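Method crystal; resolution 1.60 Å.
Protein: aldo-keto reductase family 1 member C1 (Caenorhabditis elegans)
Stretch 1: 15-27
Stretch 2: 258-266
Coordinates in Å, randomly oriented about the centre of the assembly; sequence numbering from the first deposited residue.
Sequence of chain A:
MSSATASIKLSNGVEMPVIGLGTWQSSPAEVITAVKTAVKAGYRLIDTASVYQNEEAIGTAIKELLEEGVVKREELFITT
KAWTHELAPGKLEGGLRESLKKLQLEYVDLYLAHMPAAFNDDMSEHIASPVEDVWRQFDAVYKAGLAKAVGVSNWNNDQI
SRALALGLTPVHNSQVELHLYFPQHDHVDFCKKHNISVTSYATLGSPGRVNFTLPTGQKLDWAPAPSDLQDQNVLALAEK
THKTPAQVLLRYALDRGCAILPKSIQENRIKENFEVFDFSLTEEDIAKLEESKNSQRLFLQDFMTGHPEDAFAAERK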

# COMPACT_ATOMS: atom_id res chain seq x y z
N GLU A 15 12.76 10.00 3.48
CA GLU A 15 12.97 8.58 3.78
C GLU A 15 11.65 7.90 4.12
O GLU A 15 10.95 8.32 5.04
N MET A 16 11.31 6.84 3.39
CA MET A 16 10.07 6.10 3.62
C MET A 16 10.35 4.68 4.12
O MET A 16 11.00 3.90 3.44
N PRO A 17 9.85 4.34 5.32
CA PRO A 17 10.06 2.99 5.87
C PRO A 17 9.65 1.92 4.85
O PRO A 17 8.60 2.05 4.22
N VAL A 18 10.46 0.88 4.72
CA VAL A 18 10.22 -0.20 3.77
C VAL A 18 9.04 -1.10 4.12
O VAL A 18 8.52 -1.80 3.26
N ILE A 19 8.63 -1.09 5.39
CA ILE A 19 7.49 -1.90 5.80
C ILE A 19 6.53 -1.03 6.59
O ILE A 19 6.94 -0.22 7.42
N GLY A 20 5.25 -1.18 6.31
CA GLY A 20 4.26 -0.39 7.02
C GLY A 20 3.03 -1.21 7.29
O GLY A 20 2.86 -2.31 6.77
N LEU A 21 2.15 -0.66 8.11
CA LEU A 21 0.90 -1.33 8.44
C LEU A 21 -0.16 -0.88 7.44
O LEU A 21 -0.44 0.31 7.31
N GLY A 22 -0.72 -1.84 6.72
CA GLY A 22 -1.77 -1.54 5.77
C GLY A 22 -3.07 -1.62 6.54
O GLY A 22 -3.35 -2.64 7.17
N THR A 23 -3.87 -0.55 6.52
CA THR A 23 -5.12 -0.54 7.27
C THR A 23 -6.42 -0.71 6.48
O THR A 23 -7.50 -0.58 7.04
N TRP A 24 -6.33 -1.04 5.19
CA TRP A 24 -7.54 -1.19 4.39
C TRP A 24 -8.52 -2.26 4.87
O TRP A 24 -9.68 -2.28 4.47
N GLN A 25 -8.05 -3.15 5.74
CA GLN A 25 -8.88 -4.23 6.28
C GLN A 25 -9.10 -4.06 7.79
O GLN A 25 -9.26 -5.05 8.50
N SER A 26 -9.09 -2.82 8.26
CA SER A 26 -9.27 -2.56 9.69
C SER A 26 -10.36 -1.55 9.99
O SER A 26 -10.39 -0.47 9.41
N SER A 27 -11.25 -1.91 10.91
CA SER A 27 -12.33 -1.02 11.31
C SER A 27 -11.73 -0.04 12.32
O SER A 27 -10.64 -0.27 12.84
N CYS A 258 10.89 -3.10 -3.53
CA CYS A 258 9.65 -2.41 -3.18
C CYS A 258 9.44 -2.27 -1.68
O CYS A 258 10.07 -2.96 -0.88
N ALA A 259 8.55 -1.35 -1.31
CA ALA A 259 8.19 -1.18 0.09
C ALA A 259 6.97 -2.10 0.18
O ALA A 259 6.34 -2.40 -0.84
N ILE A 260 6.61 -2.54 1.38
CA ILE A 260 5.48 -3.45 1.55
C ILE A 260 4.47 -2.98 2.60
O ILE A 260 4.82 -2.28 3.54
N LEU A 261 3.22 -3.40 2.42
CA LEU A 261 2.12 -3.05 3.31
C LEU A 261 1.24 -4.24 3.71
O LEU A 261 0.10 -4.33 3.28
N PRO A 262 1.77 -5.16 4.52
CA PRO A 262 0.97 -6.32 4.95
C PRO A 262 -0.30 -5.83 5.66
O PRO A 262 -0.24 -4.92 6.49
N LYS A 263 -1.44 -6.45 5.33
CA LYS A 263 -2.75 -6.07 5.88
C LYS A 263 -3.15 -6.71 7.22
O LYS A 263 -4.13 -6.31 7.83
N SER A 264 -2.39 -7.72 7.65
CA SER A 264 -2.68 -8.41 8.90
C SER A 264 -3.11 -7.44 10.01
O SER A 264 -2.53 -6.37 10.16
N ILE A 265 -4.13 -7.83 10.78
CA ILE A 265 -4.62 -7.00 11.87
C ILE A 265 -4.48 -7.72 13.21
O ILE A 265 -4.60 -7.11 14.27
N GLN A 266 -4.23 -9.03 13.15
CA GLN A 266 -4.07 -9.83 14.35
C GLN A 266 -2.69 -9.57 14.95
O GLN A 266 -1.69 -9.53 14.22

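The two stretches are far apart in sequence and are held together first by backbone. Ile260 N donates to Val18 O at 2.8 Å, and Gly20 N donates to Ile260 O at 3.0 Å. These two bonds make the single beta bridge between Ile19 and Ile260. Further along, Gly22 N donates to Pro262 O at 3.1 Å. Two CA-H...O contacts add to the bridge: Ala259 CA lies 3.2 Å from Val18 O, and Ile19 CA lies 3.5 Å from Ile260 O.

The apolar side chains pack beside this bridge. Met16 points toward stretch 2. Its chi1 and chi2 are both t and its chi3 is p, which brings Met16 CE to 3.8 Å from Ala259 CB. Ile19 is t at chi1 and chi2 and leaves sideways. Ile260 is p, t and also starts sideways, but its end comes nearer. The two meet at 3.9 Å between Ile19 CG1 and Ile260 CG1. Ile19 CG1 is also 4.2 Å from Pro262 CD. Leu21 (t, p) points away, yet its end turns back, with Leu21 CD1 3.8 Å from Ser264 O. Ile265 (p, t) points toward stretch 1. Ile265 CG2 sits 3.6 Å from Gln25 O and 3.0 Å from Ser26 OG, a close contact.

The glycines leave room for close backbone approach. A CB on Gly22 would clash with Leu261 O, and one on Gly20 would be tight against Leu261 CD2. Leu261 itself is m, t. Gly20 O is buried without a polar partner; Pro262 CD lies 3.3 Å from Gly20 O.

Lys263 has the largest covered area of any residue here. Its chi1 is p and the rest of the chain is extended. Trp24 (chi1 p, chi2 -75°) starts sideways, and its end comes nearer. Trp24 NE1 is 3.4 Å from Lys263 CB, which meets the ring obliquely. Gln25 (m, m) points toward stretch 2, with Gln25 CG 3.9 Å from Lys263 CD.

Three waters fill the polar gaps. Water 1 donates to Pro17 O at 3.0 Å and to Ile260 O at 3.2 Å. Water 2 ties the turn from Thr23 to Ser26 to stretch 2. It donates to Gly22 O (3.0 Å) and Lys263 O (3.1 Å), accepts from Gln25 N (2.8 Å), and hydrogen-bonds Ser26 OG (2.8 Å); Ser26 is m. Water 3 accepts from Trp24 NE1 at 3.3 Å and donates to Leu261 O at 2.8 Å.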

# COMPACT_ATOMS: atom_id res chain seq x y z
CB GLU A 15 13.94 8.44 4.95
CG GLU A 15 15.38 8.79 4.62
CD GLU A 15 16.15 7.62 4.05
OE1 GLU A 15 15.75 7.09 2.99
OE2 GLU A 15 17.17 7.22 4.66
CB MET A 16 9.25 6.03 2.32
CG MET A 16 7.98 5.20 2.42
SD MET A 16 7.04 5.14 0.87
CE MET A 16 8.04 4.00 -0.08
CB PRO A 17 9.19 2.98 7.12
CG PRO A 17 9.24 4.43 7.57
CD PRO A 17 9.08 5.18 6.26
CB VAL A 18 11.47 -1.09 3.60
CG1 VAL A 18 12.63 -0.26 3.07
CG2 VAL A 18 11.83 -1.74 4.93
CB ILE A 19 7.93 -3.13 6.64
CG1 ILE A 19 6.70 -3.95 7.05
CG2 ILE A 19 8.73 -2.68 7.86
CD1 ILE A 19 7.04 -5.31 7.66
CB LEU A 21 0.46 -0.97 9.86
CG LEU A 21 -0.85 -1.60 10.34
CD1 LEU A 21 -0.66 -3.11 10.51
CD2 LEU A 21 -1.26 -0.97 11.67
CB THR A 23 -5.25 0.77 8.10
OG1 THR A 23 -5.38 1.89 7.21
CG2 THR A 23 -4.03 0.97 8.99
CB TRP A 24 -7.19 -1.43 2.91
CG TRP A 24 -6.52 -2.74 2.62
CD1 TRP A 24 -5.23 -3.09 2.89
CD2 TRP A 24 -7.12 -3.87 1.97
NE1 TRP A 24 -4.98 -4.36 2.44
CE2 TRP A 24 -6.12 -4.87 1.88
CE3 TRP A 24 -8.39 -4.13 1.46
CZ2 TRP A 24 -6.37 -6.11 1.29
CZ3 TRP A 24 -8.64 -5.37 0.88
CH2 TRP A 24 -7.63 -6.35 0.80
CB GLN A 25 -8.23 -5.58 6.03
CG GLN A 25 -8.51 -6.18 4.66
CD GLN A 25 -9.95 -6.63 4.52
OE1 GLN A 25 -10.46 -7.36 5.36
NE2 GLN A 25 -10.61 -6.19 3.45
CB SER A 26 -7.95 -2.07 10.29
OG SER A 26 -6.90 -3.00 10.09
CB SER A 27 -13.45 -1.81 11.98
OG SER A 27 -12.98 -2.41 13.18
CB CYS A 258 8.44 -3.17 -3.72
SG CYS A 258 8.47 -3.52 -5.48
CB ALA A 259 7.80 0.26 0.38
CB ILE A 260 5.94 -4.87 1.93
CG1 ILE A 260 6.75 -4.83 3.24
CG2 ILE A 260 6.78 -5.46 0.79
CD1 ILE A 260 7.25 -6.20 3.71
CB LEU A 261 1.21 -2.00 2.64
CG LEU A 261 1.79 -0.62 2.37
CD1 LEU A 261 0.77 0.24 1.61
CD2 LEU A 261 2.19 0.05 3.68
CB PRO A 262 1.92 -7.07 5.88
CG PRO A 262 2.82 -5.99 6.41
CD PRO A 262 3.09 -5.17 5.17
CB LYS A 263 -3.86 -6.38 4.87
CG LYS A 263 -4.06 -7.87 4.60
CD LYS A 263 -5.28 -8.14 3.72
CE LYS A 263 -5.46 -9.63 3.45
NZ LYS A 263 -6.67 -9.92 2.63
CB SER A 264 -1.46 -9.20 9.35
OG SER A 264 -1.09 -10.15 8.36
CB ILE A 265 -6.10 -6.63 11.68
CG1 ILE A 265 -6.97 -7.89 11.73
CG2 ILE A 265 -6.29 -5.91 10.35
CD1 ILE A 265 -8.46 -7.60 11.66
CB GLN A 266 -4.22 -11.31 14.01
CG GLN A 266 -5.62 -11.69 13.55
CD GLN A 266 -5.67 -13.07 12.92
OE1 GLN A 266 -5.24 -13.25 11.78
NE2 GLN A 266 -6.19 -14.04 13.66
O HOH W 1 5.98 0.70 3.56
O HOH W 2 -6.07 -3.85 7.59
O HOH W 3 -1.97 -5.52 1.76